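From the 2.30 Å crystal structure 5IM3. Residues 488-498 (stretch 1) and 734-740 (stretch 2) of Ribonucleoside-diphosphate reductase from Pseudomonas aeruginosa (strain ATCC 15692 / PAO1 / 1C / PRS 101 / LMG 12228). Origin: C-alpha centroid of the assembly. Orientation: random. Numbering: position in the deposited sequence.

Stretch 1 (488-498) PDLFMKRVFDD
Stretch 2 734-740: ERGAKYI

How are the two backbones laid out? Residues 489-496 form a regular α-helix, with Pro488 at its N-cap position and Asp497 the first residue to leave helical angles (phi/psi -103/9). In stretch 2 a helix that begins earlier ends with Glu734 and Arg735; Gly736 breaks it at phi/psi 106/140, where a CB would jam against the preceding carbonyl oxygen. Ala737 and Lys738 then turn the chain, and Tyr739 N donates to Gly736 O at 3.0 Å. The register runs in the same sense along both stretches: Asp489 CA lies 7.5 Å from Arg735 CA, and Lys493 CA 7.1 Å from Tyr739 CA. Together the stretches bury 375 Å².

What does Tyr739, the residue with the most covered surface, contribute? Its CB points toward the helix, with chi1 -57° (m) and chi2 -77°, which lays one ring face under Lys493. Lys493 CG sits 3.8 Å from the centroid of the Tyr739 ring, only 1° off the normal, a CH-pi contact. At the ring edge, Phe496 CB approaches Tyr739 CE1 at 4.1 Å, an apolar contact; Phe496 has chi1 -84° (m) and chi2 53°. The phenol reaches the end of the helix, where Tyr739 OH donates a very short 2.5 Å hydrogen bond to Asp497 OD2.

How does Lys493 serve both ends of stretch 2? Its chi1 is -72° (m) and the remaining angles are all t, so the extended chain passes over the tyrosine and carries its amine to the end of the other helix. There Lys493 NZ gives a weak hydrogen bond to Arg735 O at 3.4 Å. Lys493 CE also packs against a single arginine methylene, 3.9 Å from Arg735 CG.

Which charges pin the two ends? At the start of the helix, Asp489 (chi1 -82°, m) and Arg735 (t, t, m, then chi4 -178°) point toward each other and form a salt bridge. Arg735 NE donates to Asp489 OD2 at 2.7 Å, while Arg735 NH2 adds a weak bond to the same Asp489 OD2 at 3.2 Å; the carboxylate oxygen lies near the guanidinium plane, where the N-H groups point. At the far end, Asp497 (chi1 -57°, m) makes a looser salt bridge, Asp497 OD1 to Lys738 NZ at 3.3 Å. The lysine starts sideways (chi1 -170°, chi2 162°) and bends at chi3 100° and chi4 69°, bringing Lys738 NZ also within 3.0 Å of Tyr739 OH, a weak hydrogen bond.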

ATOM      1  N   PRO A 488      13.384 -17.294 -29.409  1.00 47.24           N
ATOM      2  CA  PRO A 488      14.647 -17.420 -30.146  1.00 47.60           C
ATOM      3  C   PRO A 488      15.820 -16.906 -29.327  1.00 48.84           C
ATOM      4  O   PRO A 488      15.680 -16.019 -28.482  1.00 47.22           O
ATOM      5  CB  PRO A 488      14.425 -16.554 -31.394  1.00 48.96           C
ATOM      6  CG  PRO A 488      12.958 -16.224 -31.414  1.00 47.93           C
ATOM      7  CD  PRO A 488      12.506 -16.270 -30.000  1.00 47.48           C
ATOM      8  N   ASP A 489      16.998 -17.475 -29.600  1.00 49.95           N
ATOM      9  CA  ASP A 489      18.214 -17.028 -28.925  1.00 52.78           C
ATOM     10  C   ASP A 489      18.419 -15.529 -29.094  1.00 52.10           C
ATOM     11  O   ASP A 489      18.891 -14.851 -28.173  1.00 51.24           O
ATOM     12  CB  ASP A 489      19.427 -17.787 -29.467  1.00 55.67           C
ATOM     13  CG  ASP A 489      19.600 -19.152 -28.828  1.00 56.10           C
ATOM     14  OD1 ASP A 489      18.693 -19.592 -28.091  1.00 55.19           O
ATOM     15  OD2 ASP A 489      20.647 -19.789 -29.066  1.00 56.95           O
ATOM     16  N   LEU A 490      18.069 -14.993 -30.266  1.00 51.34           N
ATOM     17  CA  LEU A 490      18.338 -13.588 -30.547  1.00 51.41           C
ATOM     18  C   LEU A 490      17.619 -12.681 -29.559  1.00 49.75           C
ATOM     19  O   LEU A 490      18.156 -11.643 -29.160  1.00 51.85           O
ATOM     20  CB  LEU A 490      17.925 -13.254 -31.981  1.00 51.52           C
ATOM     21  CG  LEU A 490      18.279 -11.855 -32.482  1.00 52.13           C
ATOM     22  CD1 LEU A 490      19.783 -11.654 -32.507  1.00 53.33           C
ATOM     23  CD2 LEU A 490      17.693 -11.634 -33.862  1.00 53.22           C
ATOM     24  N   PHE A 491      16.405 -13.053 -29.149  1.00 49.60           N
ATOM     25  CA  PHE A 491      15.688 -12.241 -28.172  1.00 50.43           C
ATOM     26  C   PHE A 491      16.459 -12.169 -26.861  1.00 51.15           C
ATOM     27  O   PHE A 491      16.649 -11.086 -26.297  1.00 52.37           O
ATOM     28  CB  PHE A 491      14.284 -12.794 -27.936  1.00 47.66           C
ATOM     29  CG  PHE A 491      13.554 -12.110 -26.812  1.00 47.08           C
ATOM     30  CD1 PHE A 491      12.994 -10.855 -26.990  1.00 47.14           C
ATOM     31  CD2 PHE A 491      13.440 -12.715 -25.572  1.00 47.32           C
ATOM     32  CE1 PHE A 491      12.329 -10.220 -25.954  1.00 46.32           C
ATOM     33  CE2 PHE A 491      12.777 -12.083 -24.531  1.00 47.11           C
ATOM     34  CZ  PHE A 491      12.219 -10.836 -24.725  1.00 45.23           C
ATOM     35  N   MET A 492      16.912 -13.321 -26.358  1.00 52.60           N
ATOM     36  CA  MET A 492      17.712 -13.327 -25.139  1.00 56.27           C
ATOM     37  C   MET A 492      18.998 -12.530 -25.322  1.00 59.20           C
ATOM     38  O   MET A 492      19.443 -11.839 -24.400  1.00 60.82           O
ATOM     39  CB  MET A 492      18.030 -14.764 -24.727  1.00 56.22           C
ATOM     40  CG  MET A 492      16.805 -15.629 -24.458  1.00 55.15           C
ATOM     41  SD  MET A 492      15.741 -14.997 -23.149  1.00 54.24           S
ATOM     42  CE  MET A 492      16.879 -14.962 -21.760  1.00 57.67           C
ATOM     43  N   LYS A 493      19.614 -12.620 -26.505  1.00 60.15           N
ATOM     44  CA  LYS A 493      20.783 -11.794 -26.789  1.00 62.20           C
ATOM     45  C   LYS A 493      20.458 -10.313 -26.633  1.00 60.79           C
ATOM     46  O   LYS A 493      21.255  -9.549 -26.077  1.00 62.06           O
ATOM     47  CB  LYS A 493      21.302 -12.076 -28.199  1.00 63.54           C
ATOM     48  CG  LYS A 493      21.986 -13.423 -28.373  1.00 63.69           C
ATOM     49  CD  LYS A 493      22.556 -13.555 -29.780  1.00 66.06           C
ATOM     50  CE  LYS A 493      23.307 -14.863 -29.976  1.00 67.21           C
ATOM     51  NZ  LYS A 493      23.880 -14.973 -31.348  1.00 67.11           N
ATOM     52  N   ARG A 494      19.289  -9.890 -27.121  1.00 59.01           N
ATOM     53  CA  ARG A 494      18.901  -8.489 -27.003  1.00 59.83           C
ATOM     54  C   ARG A 494      18.601  -8.113 -25.556  1.00 59.17           C
ATOM     55  O   ARG A 494      18.811  -6.962 -25.160  1.00 58.60           O
ATOM     56  CB  ARG A 494      17.691  -8.204 -27.896  1.00 59.24           C
ATOM     57  CG  ARG A 494      17.949  -8.419 -29.385  1.00 58.37           C
ATOM     58  CD  ARG A 494      18.796  -7.304 -29.986  1.00 60.02           C
ATOM     59  NE  ARG A 494      19.125  -7.555 -31.389  1.00 59.97           N
ATOM     60  CZ  ARG A 494      18.329  -7.265 -32.415  1.00 58.56           C
ATOM     61  NH1 ARG A 494      17.139  -6.714 -32.209  1.00 58.16           N
ATOM     62  NH2 ARG A 494      18.721  -7.532 -33.653  1.00 58.19           N
ATOM     63  N   VAL A 495      18.118  -9.063 -24.754  1.00 59.64           N
ATOM     64  CA  VAL A 495      17.934  -8.808 -23.328  1.00 59.21           C
ATOM     65  C   VAL A 495      19.287  -8.608 -22.653  1.00 60.02           C
ATOM     66  O   VAL A 495      19.509  -7.619 -21.944  1.00 59.78           O
ATOM     67  CB  VAL A 495      17.143  -9.957 -22.677  1.00 58.44           C
ATOM     68  CG1 VAL A 495      17.098  -9.792 -21.158  1.00 58.12           C
ATOM     69  CG2 VAL A 495      15.730 -10.027 -23.247  1.00 54.86           C
ATOM     70  N   PHE A 496      20.211  -9.548 -22.867  1.00 58.45           N
ATOM     71  CA  PHE A 496      21.537  -9.447 -22.266  1.00 61.79           C
ATOM     72  C   PHE A 496      22.232  -8.149 -22.650  1.00 63.50           C
ATOM     73  O   PHE A 496      22.987  -7.590 -21.845  1.00 66.37           O
ATOM     74  CB  PHE A 496      22.391 -10.642 -22.688  1.00 60.39           C
ATOM     75  CG  PHE A 496      22.188 -11.870 -21.844  1.00 59.64           C
ATOM     76  CD1 PHE A 496      20.918 -12.384 -21.632  1.00 58.63           C
ATOM     77  CD2 PHE A 496      23.271 -12.523 -21.278  1.00 59.76           C
ATOM     78  CE1 PHE A 496      20.733 -13.516 -20.858  1.00 58.23           C
ATOM     79  CE2 PHE A 496      23.092 -13.654 -20.507  1.00 59.46           C
ATOM     80  CZ  PHE A 496      21.824 -14.152 -20.296  1.00 58.18           C
ATOM     81  N   ASP A 497      21.994  -7.654 -23.864  1.00 65.32           N
ATOM     82  CA  ASP A 497      22.683  -6.484 -24.390  1.00 68.63           C
ATOM     83  C   ASP A 497      21.828  -5.222 -24.355  1.00 68.18           C
ATOM     84  O   ASP A 497      22.230  -4.200 -24.920  1.00 70.53           O
ATOM     85  CB  ASP A 497      23.145  -6.758 -25.824  1.00 69.83           C
ATOM     86  CG  ASP A 497      24.035  -7.983 -25.926  1.00 70.15           C
ATOM     87  OD1 ASP A 497      24.709  -8.319 -24.932  1.00 71.61           O
ATOM     88  OD2 ASP A 497      24.064  -8.609 -27.004  1.00 70.69           O
ATOM     89  N   ASP A 498      20.662  -5.266 -23.709  1.00 69.44           N
ATOM     90  CA  ASP A 498      19.774  -4.107 -23.617  1.00 70.52           C
ATOM     91  C   ASP A 498      19.428  -3.568 -25.005  1.00 69.89           C
ATOM     92  O   ASP A 498      19.367  -2.357 -25.224  1.00 71.25           O
ATOM     93  CB  ASP A 498      20.392  -3.010 -22.746  1.00 72.61           C
ATOM     94  CG  ASP A 498      19.401  -1.919 -22.383  1.00 72.74           C
ATOM     95  OD1 ASP A 498      18.189  -2.210 -22.319  1.00 69.16           O
ATOM     96  OD2 ASP A 498      19.839  -0.769 -22.154  1.00 74.66           O
ATOM     97  N   GLU A 734      27.601 -21.947 -32.376  1.00 79.08           N
ATOM     98  CA  GLU A 734      26.594 -21.151 -33.066  1.00 77.96           C
ATOM     99  C   GLU A 734      26.237 -19.902 -32.266  1.00 73.73           C
ATOM    100  O   GLU A 734      26.382 -18.775 -32.752  1.00 74.08           O
ATOM    101  CB  GLU A 734      25.351 -22.002 -33.328  1.00 80.43           C
ATOM    102  CG  GLU A 734      25.481 -22.957 -34.507  1.00 85.71           C
ATOM    103  CD  GLU A 734      25.653 -22.232 -35.830  1.00 90.89           C
ATOM    104  OE1 GLU A 734      26.810 -21.951 -36.213  1.00 93.68           O
ATOM    105  OE2 GLU A 734      24.627 -21.933 -36.482  1.00 92.72           O
ATOM    106  N   ARG A 735      25.765 -20.086 -31.031  1.00 69.68           N
ATOM    107  CA  ARG A 735      25.317 -18.945 -30.238  1.00 66.54           C
ATOM    108  C   ARG A 735      26.486 -18.051 -29.840  1.00 65.51           C
ATOM    109  O   ARG A 735      26.360 -16.822 -29.842  1.00 65.51           O
ATOM    110  CB  ARG A 735      24.570 -19.423 -28.994  1.00 63.19           C
ATOM    111  CG  ARG A 735      23.949 -18.288 -28.194  1.00 62.41           C
ATOM    112  CD  ARG A 735      23.444 -18.753 -26.846  1.00 60.49           C
ATOM    113  NE  ARG A 735      22.356 -19.718 -26.959  1.00 58.56           N
ATOM    114  CZ  ARG A 735      21.719 -20.248 -25.919  1.00 57.75           C
ATOM    115  NH1 ARG A 735      22.058 -19.908 -24.683  1.00 58.46           N
ATOM    116  NH2 ARG A 735      20.737 -21.119 -26.112  1.00 56.02           N
ATOM    117  N   GLY A 736      27.614 -18.643 -29.488  1.00 61.70           N
ATOM    118  CA  GLY A 736      28.777 -17.889 -29.053  1.00 64.40           C
ATOM    119  C   GLY A 736      28.973 -18.017 -27.552  1.00 64.83           C
ATOM    120  O   GLY A 736      28.012 -17.991 -26.772  1.00 61.97           O
ATOM    121  N   ALA A 737      30.236 -18.150 -27.137  1.00 71.27           N
ATOM    122  CA  ALA A 737      30.542 -18.338 -25.724  1.00 71.91           C
ATOM    123  C   ALA A 737      30.106 -17.150 -24.877  1.00 71.90           C
ATOM    124  O   ALA A 737      29.963 -17.293 -23.658  1.00 72.06           O
ATOM    125  CB  ALA A 737      32.039 -18.588 -25.540  1.00 74.29           C
ATOM    126  N   LYS A 738      29.893 -15.985 -25.491  1.00 73.73           N
ATOM    127  CA  LYS A 738      29.445 -14.815 -24.744  1.00 73.57           C
ATOM    128  C   LYS A 738      28.056 -15.011 -24.153  1.00 70.71           C
ATOM    129  O   LYS A 738      27.705 -14.325 -23.187  1.00 70.41           O
ATOM    130  CB  LYS A 738      29.463 -13.584 -25.655  1.00 75.62           C
ATOM    131  CG  LYS A 738      29.243 -12.255 -24.937  1.00 76.53           C
ATOM    132  CD  LYS A 738      29.700 -11.068 -25.788  1.00 78.59           C
ATOM    133  CE  LYS A 738      28.539 -10.373 -26.485  1.00 77.60           C
ATOM    134  NZ  LYS A 738      27.658  -9.659 -25.517  1.00 77.61           N
ATOM    135  N   TYR A 739      27.266 -15.937 -24.698  1.00 67.86           N
ATOM    136  CA  TYR A 739      25.883 -16.120 -24.281  1.00 64.83           C
ATOM    137  C   TYR A 739      25.559 -17.524 -23.788  1.00 64.99           C
ATOM    138  O   TYR A 739      24.406 -17.777 -23.422  1.00 63.51           O
ATOM    139  CB  TYR A 739      24.937 -15.775 -25.435  1.00 63.46           C
ATOM    140  CG  TYR A 739      25.098 -14.376 -25.978  1.00 64.23           C
ATOM    141  CD1 TYR A 739      24.578 -13.281 -25.301  1.00 63.56           C
ATOM    142  CD2 TYR A 739      25.760 -14.152 -27.176  1.00 64.12           C
ATOM    143  CE1 TYR A 739      24.721 -12.001 -25.801  1.00 64.36           C
ATOM    144  CE2 TYR A 739      25.907 -12.878 -27.681  1.00 65.24           C
ATOM    145  CZ  TYR A 739      25.386 -11.806 -26.992  1.00 64.81           C
ATOM    146  OH  TYR A 739      25.537 -10.539 -27.500  1.00 65.31           O
ATOM    147  N   ILE A 740      26.518 -18.446 -23.772  1.00 65.56           N
ATOM    148  CA  ILE A 740      26.253 -19.802 -23.301  1.00 65.04           C
ATOM    149  C   ILE A 740      27.533 -20.382 -22.721  1.00 67.41           C
ATOM    150  O   ILE A 740      28.623 -20.200 -23.270  1.00 68.26           O
ATOM    151  CB  ILE A 740      25.700 -20.702 -24.426  1.00 65.52           C
ATOM    152  CG1 ILE A 740      25.464 -22.126 -23.910  1.00 64.45           C
ATOM    153  CG2 ILE A 740      26.647 -20.710 -25.620  1.00 65.88           C
ATOM    154  CD1 ILE A 740      24.699 -23.014 -24.883  1.00 63.81           C
TER